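Long-range contacts in 2-aminomuconate 6-semialdehyde dehydrogenase (Burkholderia cenocepacia, PDB 4U3W), which probably catalyses the oxidation of 2-aminomuconate 6-semialdehyde to 2-aminomuconate, as an aldehyde dehydrogenase using a nicotinamide cofactor: residues I166-P171 with W181-A186; I246-E251 with V269-G274. One frame throughout, in Å; residues are numbered along the deposited sequence.

Interaction 1: I166-P171 with W181-A186; sequences IGIISP and WKVAPA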
# COMPACT_ATOMS: atom_id res chain seq x y z
N ILE A 166 -23.47 -13.88 3.13
CA ILE A 166 -22.38 -14.83 3.34
C ILE A 166 -22.90 -16.03 4.12
O ILE A 166 -23.47 -15.83 5.17
CB ILE A 166 -21.25 -14.23 4.17
CG1 ILE A 166 -20.81 -12.89 3.57
CG2 ILE A 166 -20.07 -15.28 4.27
CD1 ILE A 166 -20.05 -13.04 2.31
N GLY A 167 -22.67 -17.24 3.62
CA GLY A 167 -23.01 -18.44 4.36
C GLY A 167 -21.77 -18.90 5.14
O GLY A 167 -20.70 -19.03 4.55
N ILE A 168 -21.92 -19.13 6.44
CA ILE A 168 -20.78 -19.41 7.34
C ILE A 168 -21.01 -20.75 8.02
O ILE A 168 -22.00 -20.94 8.74
CB ILE A 168 -20.61 -18.31 8.41
CG1 ILE A 168 -20.18 -16.95 7.75
CG2 ILE A 168 -19.54 -18.75 9.49
CD1 ILE A 168 -20.11 -15.79 8.73
N ILE A 169 -20.13 -21.71 7.76
CA ILE A 169 -20.26 -23.01 8.38
C ILE A 169 -19.03 -23.22 9.30
O ILE A 169 -17.91 -23.25 8.81
CB ILE A 169 -20.34 -24.09 7.36
CG1 ILE A 169 -21.70 -23.95 6.61
CG2 ILE A 169 -20.34 -25.45 8.01
CD1 ILE A 169 -21.70 -24.57 5.29
N SER A 170 -19.23 -23.30 10.60
CA SER A 170 -18.05 -23.24 11.48
C SER A 170 -17.87 -24.52 12.28
O SER A 170 -18.83 -25.30 12.47
CB SER A 170 -18.11 -21.99 12.40
OG SER A 170 -19.16 -22.10 13.30
N PRO A 171 -16.61 -24.79 12.70
CA PRO A 171 -16.25 -26.08 13.29
C PRO A 171 -16.52 -26.15 14.81
O PRO A 171 -16.83 -25.15 15.46
CB PRO A 171 -14.73 -26.18 13.00
CG PRO A 171 -14.28 -24.73 13.08
CD PRO A 171 -15.41 -23.93 12.47
N TRP A 181 -14.45 -15.10 13.98
CA TRP A 181 -13.41 -14.87 13.01
C TRP A 181 -14.03 -14.65 11.61
O TRP A 181 -13.49 -13.88 10.80
CB TRP A 181 -12.46 -16.07 13.02
CG TRP A 181 -11.44 -16.11 11.95
CD1 TRP A 181 -11.28 -17.10 11.00
CD2 TRP A 181 -10.39 -15.15 11.72
NE1 TRP A 181 -10.20 -16.80 10.20
CE2 TRP A 181 -9.65 -15.60 10.60
CE3 TRP A 181 -10.02 -13.94 12.32
CZ2 TRP A 181 -8.54 -14.91 10.08
CZ3 TRP A 181 -8.92 -13.23 11.81
CH2 TRP A 181 -8.19 -13.72 10.69
N LYS A 182 -15.18 -15.30 11.34
CA LYS A 182 -15.90 -15.11 10.06
C LYS A 182 -17.05 -14.09 10.17
O LYS A 182 -17.23 -13.24 9.26
CB LYS A 182 -16.50 -16.45 9.56
CG LYS A 182 -15.50 -17.59 9.49
CD LYS A 182 -14.27 -17.18 8.68
CE LYS A 182 -13.28 -18.35 8.48
NZ LYS A 182 -14.09 -19.53 7.91
N VAL A 183 -17.82 -14.16 11.24
CA VAL A 183 -18.96 -13.25 11.36
C VAL A 183 -18.49 -11.77 11.39
O VAL A 183 -19.08 -10.90 10.72
CB VAL A 183 -19.79 -13.56 12.65
CG1 VAL A 183 -20.96 -12.55 12.87
CG2 VAL A 183 -20.34 -14.98 12.60
N ALA A 184 -17.40 -11.49 12.10
CA ALA A 184 -17.00 -10.07 12.24
C ALA A 184 -16.57 -9.41 10.91
O ALA A 184 -17.09 -8.35 10.59
CB ALA A 184 -15.90 -9.91 13.35
N PRO A 185 -15.64 -10.01 10.12
CA PRO A 185 -15.34 -9.36 8.84
C PRO A 185 -16.56 -9.38 7.91
O PRO A 185 -16.75 -8.42 7.15
CB PRO A 185 -14.16 -10.20 8.26
CG PRO A 185 -14.28 -11.54 8.97
CD PRO A 185 -14.73 -11.15 10.37
N ALA A 186 -17.41 -10.43 7.95
CA ALA A 186 -18.56 -10.41 7.06
C ALA A 186 -19.45 -9.19 7.34
O ALA A 186 -19.89 -8.48 6.43
CB ALA A 186 -19.39 -11.75 7.22
O HOH W 1 -16.32 -20.80 8.70

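Interaction 2: I246-E251 with V269-G274; sequences ITFTGE and VSFELG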
# COMPACT_ATOMS: atom_id res chain seq x y z
N ILE A 246 -19.52 -18.85 0.45
CA ILE A 246 -19.46 -19.77 1.58
C ILE A 246 -18.06 -19.61 2.20
O ILE A 246 -17.07 -19.69 1.48
CB ILE A 246 -19.64 -21.23 1.19
CG1 ILE A 246 -21.06 -21.50 0.70
CG2 ILE A 246 -19.39 -22.17 2.41
CD1 ILE A 246 -22.10 -21.39 1.86
N THR A 247 -17.99 -19.40 3.51
CA THR A 247 -16.69 -19.45 4.22
C THR A 247 -16.84 -20.65 5.11
O THR A 247 -17.93 -20.97 5.65
CB THR A 247 -16.36 -18.13 4.96
OG1 THR A 247 -15.02 -18.21 5.50
CG2 THR A 247 -17.35 -17.92 6.09
N PHE A 248 -15.78 -21.43 5.16
CA PHE A 248 -15.88 -22.72 5.81
C PHE A 248 -14.54 -23.03 6.48
O PHE A 248 -13.51 -22.79 5.89
CB PHE A 248 -16.26 -23.81 4.81
CG PHE A 248 -16.14 -25.21 5.38
CD1 PHE A 248 -17.09 -25.71 6.27
CD2 PHE A 248 -15.04 -26.03 5.04
CE1 PHE A 248 -16.94 -27.01 6.82
CE2 PHE A 248 -14.90 -27.33 5.56
CZ PHE A 248 -15.84 -27.82 6.45
N THR A 249 -14.57 -23.51 7.71
CA THR A 249 -13.35 -24.01 8.37
C THR A 249 -13.66 -25.46 8.78
O THR A 249 -14.67 -25.69 9.45
CB THR A 249 -12.97 -23.15 9.59
OG1 THR A 249 -12.75 -21.79 9.15
CG2 THR A 249 -11.66 -23.67 10.30
N GLY A 250 -12.84 -26.42 8.38
CA GLY A 250 -13.09 -27.81 8.77
C GLY A 250 -12.35 -28.83 7.94
O GLY A 250 -11.30 -28.54 7.36
N GLU A 251 -12.89 -30.05 7.83
CA GLU A 251 -12.13 -31.09 7.13
C GLU A 251 -11.99 -30.80 5.63
O GLU A 251 -12.92 -30.23 5.00
CB GLU A 251 -12.80 -32.47 7.28
CG GLU A 251 -12.66 -33.12 8.60
CD GLU A 251 -13.33 -34.49 8.55
OE1 GLU A 251 -12.74 -35.42 7.96
OE2 GLU A 251 -14.48 -34.60 9.00
N VAL A 269 -15.79 -18.72 -2.45
CA VAL A 269 -15.46 -19.65 -1.39
C VAL A 269 -14.18 -19.23 -0.68
O VAL A 269 -13.22 -18.78 -1.32
CB VAL A 269 -15.28 -21.10 -1.92
CG1 VAL A 269 -16.64 -21.80 -2.19
CG2 VAL A 269 -14.42 -21.10 -3.17
N SER A 270 -14.18 -19.39 0.63
CA SER A 270 -12.97 -19.25 1.44
C SER A 270 -12.86 -20.45 2.38
O SER A 270 -13.74 -20.67 3.23
CB SER A 270 -12.98 -17.92 2.23
OG SER A 270 -11.74 -17.72 2.96
N PHE A 271 -11.78 -21.21 2.26
CA PHE A 271 -11.64 -22.47 3.02
C PHE A 271 -10.41 -22.51 3.92
O PHE A 271 -9.32 -22.18 3.47
CB PHE A 271 -11.54 -23.68 2.08
CG PHE A 271 -12.76 -23.93 1.27
CD1 PHE A 271 -14.02 -23.56 1.72
CD2 PHE A 271 -12.64 -24.53 0.02
CE1 PHE A 271 -15.16 -23.84 0.93
CE2 PHE A 271 -13.76 -24.80 -0.77
CZ PHE A 271 -15.03 -24.44 -0.31
N GLU A 272 -10.58 -22.94 5.16
CA GLU A 272 -9.45 -23.24 6.03
C GLU A 272 -9.63 -24.71 6.44
O GLU A 272 -10.57 -25.04 7.18
CB GLU A 272 -9.44 -22.32 7.25
CG GLU A 272 -9.22 -20.84 6.87
CD GLU A 272 -9.75 -19.84 7.92
OE1 GLU A 272 -10.35 -20.27 8.96
OE2 GLU A 272 -9.53 -18.61 7.74
N LEU A 273 -8.77 -25.59 5.92
CA LEU A 273 -9.12 -27.02 5.93
C LEU A 273 -8.13 -27.82 6.81
O LEU A 273 -7.62 -27.29 7.82
CB LEU A 273 -9.19 -27.56 4.50
CG LEU A 273 -10.19 -26.81 3.56
CD1 LEU A 273 -10.15 -27.35 2.15
CD2 LEU A 273 -11.62 -26.85 4.10
N GLY A 274 -7.86 -29.09 6.47
CA GLY A 274 -7.04 -29.91 7.37
C GLY A 274 -5.56 -29.58 7.33
O GLY A 274 -5.10 -28.75 6.52

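Interaction 1: I166-P171 with W181-A186
I168 reaches from its strand to the side of the helix lined by K182, V183 and A186. Its CG1 is anti to the carbonyl carbon and its chain runs on extended (chi2 175°), which carries CD1 tip-first to the helix. There CD1 lies 3.8 Å from K182 CB and 4.0 Å from V183 CG2, with the backbone N of V183 alongside. The other branch, I168 CG2, meets the same K182 CB at 3.8 Å, beside CD1, so two methyls press on the foot of the lysine from the strand side while the two side chains cross obliquely. One turn on, A186 offers its CB to the flank of I166, 4.1 Å from I166 CG1. No hydrogen bond joins the segments directly. Beyond CB the lysine is bent at chi2 (-53°) and again at chi4, and its amine turns off the hydrophobic patch to the hydroxyls of T247 and T249. One water ties it back, taking a bond from K182 NZ at 2.7 Å and giving one to I169 O at 2.9 Å. V193 and A195 of strand 192-196 continue the apolar layer. Strand 166-169 and helix 181-186 run nearly antiparallel (167°), their axes 9.4 Å apart: the strand-helix half of a beta-alpha-beta crossover, as in the Rossmann-like cofactor domain of aldehyde dehydrogenases.

Interaction 2: I246-E251 with V269-G274
T249 and E272 meet side chain to side chain: T249 OG1 donates to E272 OE1 at 2.8 Å, approaching from above the carboxylate plane. Both project from the face that also carries T247 and S270. On the opposite face, F248 CB rests 3.8 Å from F271 CD1, and L273 CD2 touches the F248 ring at its edge, 3.6 Å from F248 CE2. The backbone N of G250 lies over one face of that ring, toward the rim. The backbones pair as neighbouring parallel strands: I246 O and F248 O accept from S270 N and E272 N, while S270 O and E272 O accept from F248 N and G250 N. Helix 252-261, with E251 at its N-cap, completes this beta-alpha-beta unit of the Rossmann-like domain, and E272 to G274 begin what is recognisable as the family's ELGG motif. Further out, the carboxylate's other oxygen, OE2, is held by W181 NE1. E485 OE2 bonds to the hydroxyls of both S270 and T247, the latter also held by K182. On the side of the sheet carrying F248 and F271, V266 of a second subunit packs against F271 and L273.

How the interactions relate
From the N terminus, strand 153-169 leads into helix 175-188, and interaction 1 closes that short loop, nine residues long between its segments. The chain then passes through strands 192-196 and 222-224 before strand 245-249 opens interaction 2, closed by strand 268-272 after helix 252-261. The two contacts follow in series, neither nested nor crossed, yet they abut in space, their centres 10 Å apart, because strands 153-169 and 245-249 are sheet neighbours. K182 of 181-186 spans the junction, and I168 CG1 packs on T247 CG2. Helix 175-188 thus meets strands 153-169 and 192-196 of its own unit and, through K182 and W181, strands 245-249 and 268-272 of the next.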